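Local atomic coordinates of protein argonaute (Marinitoga piezophila, PDB entry 5I4A), a protein that uses short guide RNAs with a 5'-hydroxyl end to bind complementary target strands and cleave them as an RNA-guided endonuclease. Residues A[14-26]-A[67-80]. Residues are numbered along the deposited sequence; the frame is centred on the assembly and turned at random.
Sequences PKKIKRLYFYNPD and VFQYKVEKEEIIKE
Arg19 and Tyr21 converge on one carboxylate oxygen of Glu76 where strand 16-22 pairs with strand 74-79, an edge strand of a four-stranded antiparallel sheet in the N-terminal domain. Backbone bonds run both ways between Ile17 and Ile78 and between Arg19 and Glu76. Past the corner at Glu73 the pairing resumes: Val72 N donates to Tyr21 O (2.9 Å) and Tyr23 N to Tyr70 O. Water 1 fills the break, accepting from Tyr21 N and Lys71 NZ and lying 2.8 Å from Lys74 O.

Among the charged groups, Glu76 OE1 takes Arg19 NE at 2.6 Å, in the guanidinium plane although that plane stands 83° from the carboxylate. The same oxygen receives the Tyr21 hydroxyl in a very short bond, OH to OE1 2.5 Å, at the edge of the ring. Arg19 also reaches Glu54 through NH1. On the other side of the sheet, Lys71 NZ bridges to the anti lone pair of Glu75 OE2 (2.9 Å), and the Glu75 carboxylate rests against Leu20 CD2.

Rings and an amide take much of the packing. Lys74, with CG anti to its backbone N (chi1 -168°) and the chain extended beyond, lays CD 3.6 Å from the Tyr21 ring centroid in a CH-pi contact. On the Leu20 side of the sheet, Phe22 CD2 lies by Lys71 CA. At the far end the Asn24 amide stacks on Tyr70, planes 17° apart, with Asn24 ND2 3.3 Å from Tyr70 CZ; Gln69 CG covers the opposite face, and Phe32 of helix 29-40 meets the ring edge-to-face. Asn24 OD1 accepts from Asp26 N in an Asx turn, which helps fix the amide's rotation.

Two donors on Glu76 OE1 would probably favour its ionised form. A salt bridge and a hydroxyl bond thus hold this edge strand as well as backbone pairing.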
# COMPACT_ATOMS: atom_id res chain seq x y z
N PRO A 14 -4.81 -13.28 -31.51
CA PRO A 14 -6.17 -13.81 -31.49
C PRO A 14 -6.70 -13.93 -30.07
O PRO A 14 -6.01 -14.39 -29.17
CB PRO A 14 -6.03 -15.19 -32.15
CG PRO A 14 -4.86 -15.04 -33.06
CD PRO A 14 -3.92 -14.09 -32.37
N LYS A 15 -7.95 -13.49 -29.88
CA LYS A 15 -8.59 -13.55 -28.56
C LYS A 15 -9.15 -14.95 -28.30
O LYS A 15 -10.35 -15.15 -28.12
CB LYS A 15 -9.69 -12.49 -28.45
CG LYS A 15 -9.22 -11.04 -28.50
CD LYS A 15 -7.78 -10.88 -28.03
CE LYS A 15 -7.33 -9.43 -28.18
NZ LYS A 15 -5.85 -9.29 -28.18
N LYS A 16 -8.24 -15.92 -28.28
CA LYS A 16 -8.63 -17.31 -28.09
C LYS A 16 -7.46 -18.08 -27.50
O LYS A 16 -6.29 -17.71 -27.70
CB LYS A 16 -9.09 -17.94 -29.40
CG LYS A 16 -8.03 -17.93 -30.48
CD LYS A 16 -8.51 -18.61 -31.76
CE LYS A 16 -9.46 -17.71 -32.53
NZ LYS A 16 -9.91 -18.35 -33.80
N ILE A 17 -7.78 -19.14 -26.78
CA ILE A 17 -6.80 -20.02 -26.15
C ILE A 17 -6.93 -21.40 -26.76
O ILE A 17 -8.04 -21.90 -26.95
CB ILE A 17 -6.98 -20.07 -24.62
CG1 ILE A 17 -6.79 -18.68 -24.01
CG2 ILE A 17 -6.03 -21.08 -23.99
CD1 ILE A 17 -5.50 -18.00 -24.43
N LYS A 18 -5.79 -22.02 -27.08
CA LYS A 18 -5.75 -23.38 -27.61
C LYS A 18 -5.22 -24.31 -26.53
O LYS A 18 -4.22 -24.00 -25.87
CB LYS A 18 -4.88 -23.46 -28.86
CG LYS A 18 -4.82 -24.86 -29.47
CD LYS A 18 -4.77 -24.82 -30.99
CE LYS A 18 -3.35 -24.93 -31.52
NZ LYS A 18 -3.33 -24.98 -33.01
N ARG A 19 -5.88 -25.45 -26.36
CA ARG A 19 -5.46 -26.46 -25.39
C ARG A 19 -5.08 -27.73 -26.14
O ARG A 19 -5.92 -28.35 -26.79
CB ARG A 19 -6.56 -26.74 -24.37
CG ARG A 19 -6.16 -27.78 -23.33
CD ARG A 19 -6.95 -27.65 -22.03
NE ARG A 19 -8.39 -27.59 -22.24
CZ ARG A 19 -9.18 -26.64 -21.75
NH1 ARG A 19 -8.67 -25.66 -21.01
NH2 ARG A 19 -10.48 -26.66 -21.99
N LEU A 20 -3.80 -28.11 -26.05
CA LEU A 20 -3.27 -29.29 -26.70
C LEU A 20 -3.06 -30.40 -25.67
O LEU A 20 -2.79 -30.12 -24.49
CB LEU A 20 -1.94 -28.98 -27.40
CG LEU A 20 -1.94 -27.77 -28.33
CD1 LEU A 20 -0.55 -27.56 -28.91
CD2 LEU A 20 -2.96 -27.95 -29.44
N TYR A 21 -3.16 -31.64 -26.12
CA TYR A 21 -3.07 -32.80 -25.24
C TYR A 21 -1.94 -33.72 -25.67
O TYR A 21 -1.62 -33.82 -26.86
CB TYR A 21 -4.39 -33.58 -25.22
CG TYR A 21 -5.52 -32.85 -24.52
CD1 TYR A 21 -6.30 -31.92 -25.19
CD2 TYR A 21 -5.80 -33.10 -23.18
CE1 TYR A 21 -7.33 -31.26 -24.55
CE2 TYR A 21 -6.83 -32.44 -22.53
CZ TYR A 21 -7.59 -31.52 -23.23
OH TYR A 21 -8.62 -30.87 -22.59
N PHE A 22 -1.35 -34.40 -24.69
CA PHE A 22 -0.27 -35.34 -24.91
C PHE A 22 -0.46 -36.54 -24.00
O PHE A 22 -1.01 -36.42 -22.90
CB PHE A 22 1.11 -34.70 -24.66
CG PHE A 22 1.35 -33.46 -25.47
CD1 PHE A 22 0.92 -32.22 -25.02
CD2 PHE A 22 2.02 -33.53 -26.68
CE1 PHE A 22 1.14 -31.08 -25.77
CE2 PHE A 22 2.24 -32.39 -27.44
CZ PHE A 22 1.80 -31.17 -26.98
N TYR A 23 0.00 -37.71 -24.45
CA TYR A 23 -0.08 -38.92 -23.65
C TYR A 23 1.23 -39.69 -23.73
O TYR A 23 1.76 -39.90 -24.82
CB TYR A 23 -1.24 -39.82 -24.09
CG TYR A 23 -1.29 -41.10 -23.30
CD1 TYR A 23 -1.79 -41.12 -22.00
CD2 TYR A 23 -0.81 -42.29 -23.83
CE1 TYR A 23 -1.82 -42.28 -21.26
CE2 TYR A 23 -0.84 -43.46 -23.10
CZ TYR A 23 -1.34 -43.45 -21.82
OH TYR A 23 -1.37 -44.61 -21.08
N ASN A 24 1.72 -40.12 -22.57
CA ASN A 24 2.96 -40.89 -22.47
C ASN A 24 2.69 -42.13 -21.64
O ASN A 24 2.38 -42.02 -20.44
CB ASN A 24 4.08 -40.04 -21.85
CG ASN A 24 5.44 -40.70 -21.93
OD1 ASN A 24 5.56 -41.93 -21.95
ND2 ASN A 24 6.49 -39.88 -21.97
N PRO A 25 2.80 -43.33 -22.22
CA PRO A 25 2.54 -44.55 -21.44
C PRO A 25 3.68 -44.95 -20.51
O PRO A 25 3.43 -45.65 -19.52
CB PRO A 25 2.33 -45.62 -22.52
CG PRO A 25 3.17 -45.14 -23.66
CD PRO A 25 3.08 -43.63 -23.63
N ASP A 26 4.91 -44.52 -20.79
CA ASP A 26 6.07 -44.95 -20.01
C ASP A 26 6.26 -44.14 -18.73
O ASP A 26 7.15 -44.47 -17.94
CB ASP A 26 7.34 -44.85 -20.85
CG ASP A 26 7.22 -45.59 -22.17
OD1 ASP A 26 6.84 -46.78 -22.16
OD2 ASP A 26 7.51 -44.98 -23.22
N VAL A 67 8.47 -34.43 -29.21
CA VAL A 67 7.31 -34.52 -28.34
C VAL A 67 6.04 -34.78 -29.14
O VAL A 67 5.03 -35.21 -28.57
CB VAL A 67 7.17 -33.26 -27.47
CG1 VAL A 67 6.58 -32.10 -28.27
CG2 VAL A 67 6.32 -33.54 -26.23
N PHE A 68 6.06 -34.54 -30.45
CA PHE A 68 4.89 -34.85 -31.27
C PHE A 68 4.55 -36.33 -31.24
O PHE A 68 3.42 -36.70 -31.57
CB PHE A 68 5.10 -34.38 -32.72
CG PHE A 68 6.40 -34.85 -33.35
CD1 PHE A 68 6.56 -36.18 -33.73
CD2 PHE A 68 7.42 -33.96 -33.60
CE1 PHE A 68 7.74 -36.60 -34.32
CE2 PHE A 68 8.61 -34.38 -34.19
CZ PHE A 68 8.76 -35.70 -34.55
N GLN A 69 5.50 -37.19 -30.84
CA GLN A 69 5.22 -38.62 -30.73
C GLN A 69 4.22 -38.92 -29.62
O GLN A 69 3.65 -40.01 -29.61
CB GLN A 69 6.51 -39.40 -30.49
CG GLN A 69 6.99 -39.36 -29.05
CD GLN A 69 8.33 -40.04 -28.86
OE1 GLN A 69 8.41 -41.27 -28.79
NE2 GLN A 69 9.39 -39.25 -28.77
N TYR A 70 4.02 -37.99 -28.69
CA TYR A 70 3.03 -38.15 -27.64
C TYR A 70 1.78 -37.32 -27.88
O TYR A 70 0.84 -37.39 -27.07
CB TYR A 70 3.64 -37.77 -26.28
CG TYR A 70 4.87 -38.57 -25.92
CD1 TYR A 70 4.80 -39.95 -25.76
CD2 TYR A 70 6.09 -37.95 -25.72
CE1 TYR A 70 5.93 -40.68 -25.43
CE2 TYR A 70 7.22 -38.67 -25.39
CZ TYR A 70 7.13 -40.04 -25.24
OH TYR A 70 8.25 -40.76 -24.91
N LYS A 71 1.73 -36.55 -28.96
CA LYS A 71 0.59 -35.67 -29.20
C LYS A 71 -0.69 -36.47 -29.41
O LYS A 71 -0.69 -37.48 -30.11
CB LYS A 71 0.85 -34.76 -30.40
CG LYS A 71 -0.31 -33.81 -30.68
CD LYS A 71 0.05 -32.72 -31.65
CE LYS A 71 -0.85 -31.50 -31.45
NZ LYS A 71 -2.30 -31.85 -31.51
N VAL A 72 -1.77 -35.99 -28.81
CA VAL A 72 -3.07 -36.63 -28.87
C VAL A 72 -3.98 -35.83 -29.79
O VAL A 72 -3.84 -34.60 -29.92
CB VAL A 72 -3.66 -36.77 -27.44
CG1 VAL A 72 -5.18 -36.86 -27.44
CG2 VAL A 72 -3.06 -37.99 -26.75
N GLU A 73 -4.89 -36.53 -30.47
CA GLU A 73 -5.83 -35.90 -31.40
C GLU A 73 -6.59 -34.74 -30.76
O GLU A 73 -6.88 -33.75 -31.44
CB GLU A 73 -6.81 -36.95 -31.92
CG GLU A 73 -8.04 -36.40 -32.63
CD GLU A 73 -9.33 -37.01 -32.12
OE1 GLU A 73 -10.10 -36.30 -31.43
OE2 GLU A 73 -9.57 -38.21 -32.38
N LYS A 74 -6.91 -34.84 -29.48
CA LYS A 74 -7.80 -33.88 -28.84
C LYS A 74 -7.22 -32.48 -28.84
O LYS A 74 -6.06 -32.26 -28.48
CB LYS A 74 -8.09 -34.33 -27.40
CG LYS A 74 -9.23 -33.60 -26.73
CD LYS A 74 -9.36 -34.03 -25.27
CE LYS A 74 -10.72 -33.67 -24.70
NZ LYS A 74 -10.87 -34.15 -23.29
N GLU A 75 -8.03 -31.51 -29.27
CA GLU A 75 -7.69 -30.10 -29.23
C GLU A 75 -8.93 -29.30 -28.90
O GLU A 75 -10.05 -29.67 -29.27
CB GLU A 75 -7.10 -29.61 -30.56
CG GLU A 75 -5.64 -29.97 -30.77
CD GLU A 75 -5.05 -29.27 -31.97
OE1 GLU A 75 -5.72 -28.39 -32.54
OE2 GLU A 75 -3.90 -29.61 -32.36
N GLU A 76 -8.73 -28.18 -28.20
CA GLU A 76 -9.83 -27.34 -27.77
C GLU A 76 -9.45 -25.88 -27.96
O GLU A 76 -8.30 -25.48 -27.79
CB GLU A 76 -10.20 -27.61 -26.31
CG GLU A 76 -10.75 -29.01 -26.08
CD GLU A 76 -10.62 -29.46 -24.64
OE1 GLU A 76 -9.64 -29.07 -23.98
OE2 GLU A 76 -11.50 -30.21 -24.17
N ILE A 77 -10.45 -25.08 -28.34
CA ILE A 77 -10.28 -23.65 -28.57
C ILE A 77 -11.28 -22.92 -27.68
O ILE A 77 -12.49 -23.13 -27.81
CB ILE A 77 -10.47 -23.28 -30.05
CG1 ILE A 77 -9.27 -23.76 -30.86
CG2 ILE A 77 -10.68 -21.78 -30.20
CD1 ILE A 77 -9.63 -24.34 -32.21
N ILE A 78 -10.77 -22.08 -26.78
CA ILE A 78 -11.60 -21.32 -25.85
C ILE A 78 -11.46 -19.85 -26.21
O ILE A 78 -10.36 -19.29 -26.13
CB ILE A 78 -11.20 -21.58 -24.39
CG1 ILE A 78 -10.90 -23.06 -24.17
CG2 ILE A 78 -12.29 -21.10 -23.45
CD1 ILE A 78 -12.09 -23.98 -24.39
N LYS A 79 -12.56 -19.23 -26.60
CA LYS A 79 -12.54 -17.80 -26.90
C LYS A 79 -12.42 -16.99 -25.62
O LYS A 79 -12.92 -17.39 -24.56
CB LYS A 79 -13.80 -17.40 -27.65
CG LYS A 79 -14.02 -18.16 -28.93
CD LYS A 79 -15.44 -17.99 -29.40
CE LYS A 79 -15.61 -18.48 -30.82
NZ LYS A 79 -16.83 -17.88 -31.40
N GLU A 80 -11.75 -15.84 -25.72
CA GLU A 80 -11.67 -14.93 -24.59
C GLU A 80 -13.06 -14.55 -24.09
O GLU A 80 -13.24 -14.32 -22.89
CB GLU A 80 -10.87 -13.68 -24.98
CG GLU A 80 -10.57 -12.73 -23.83
CD GLU A 80 -11.67 -11.72 -23.60
OE1 GLU A 80 -12.53 -11.56 -24.49
OE2 GLU A 80 -11.68 -11.08 -22.52
O HOH W 1 -3.34 -32.35 -28.90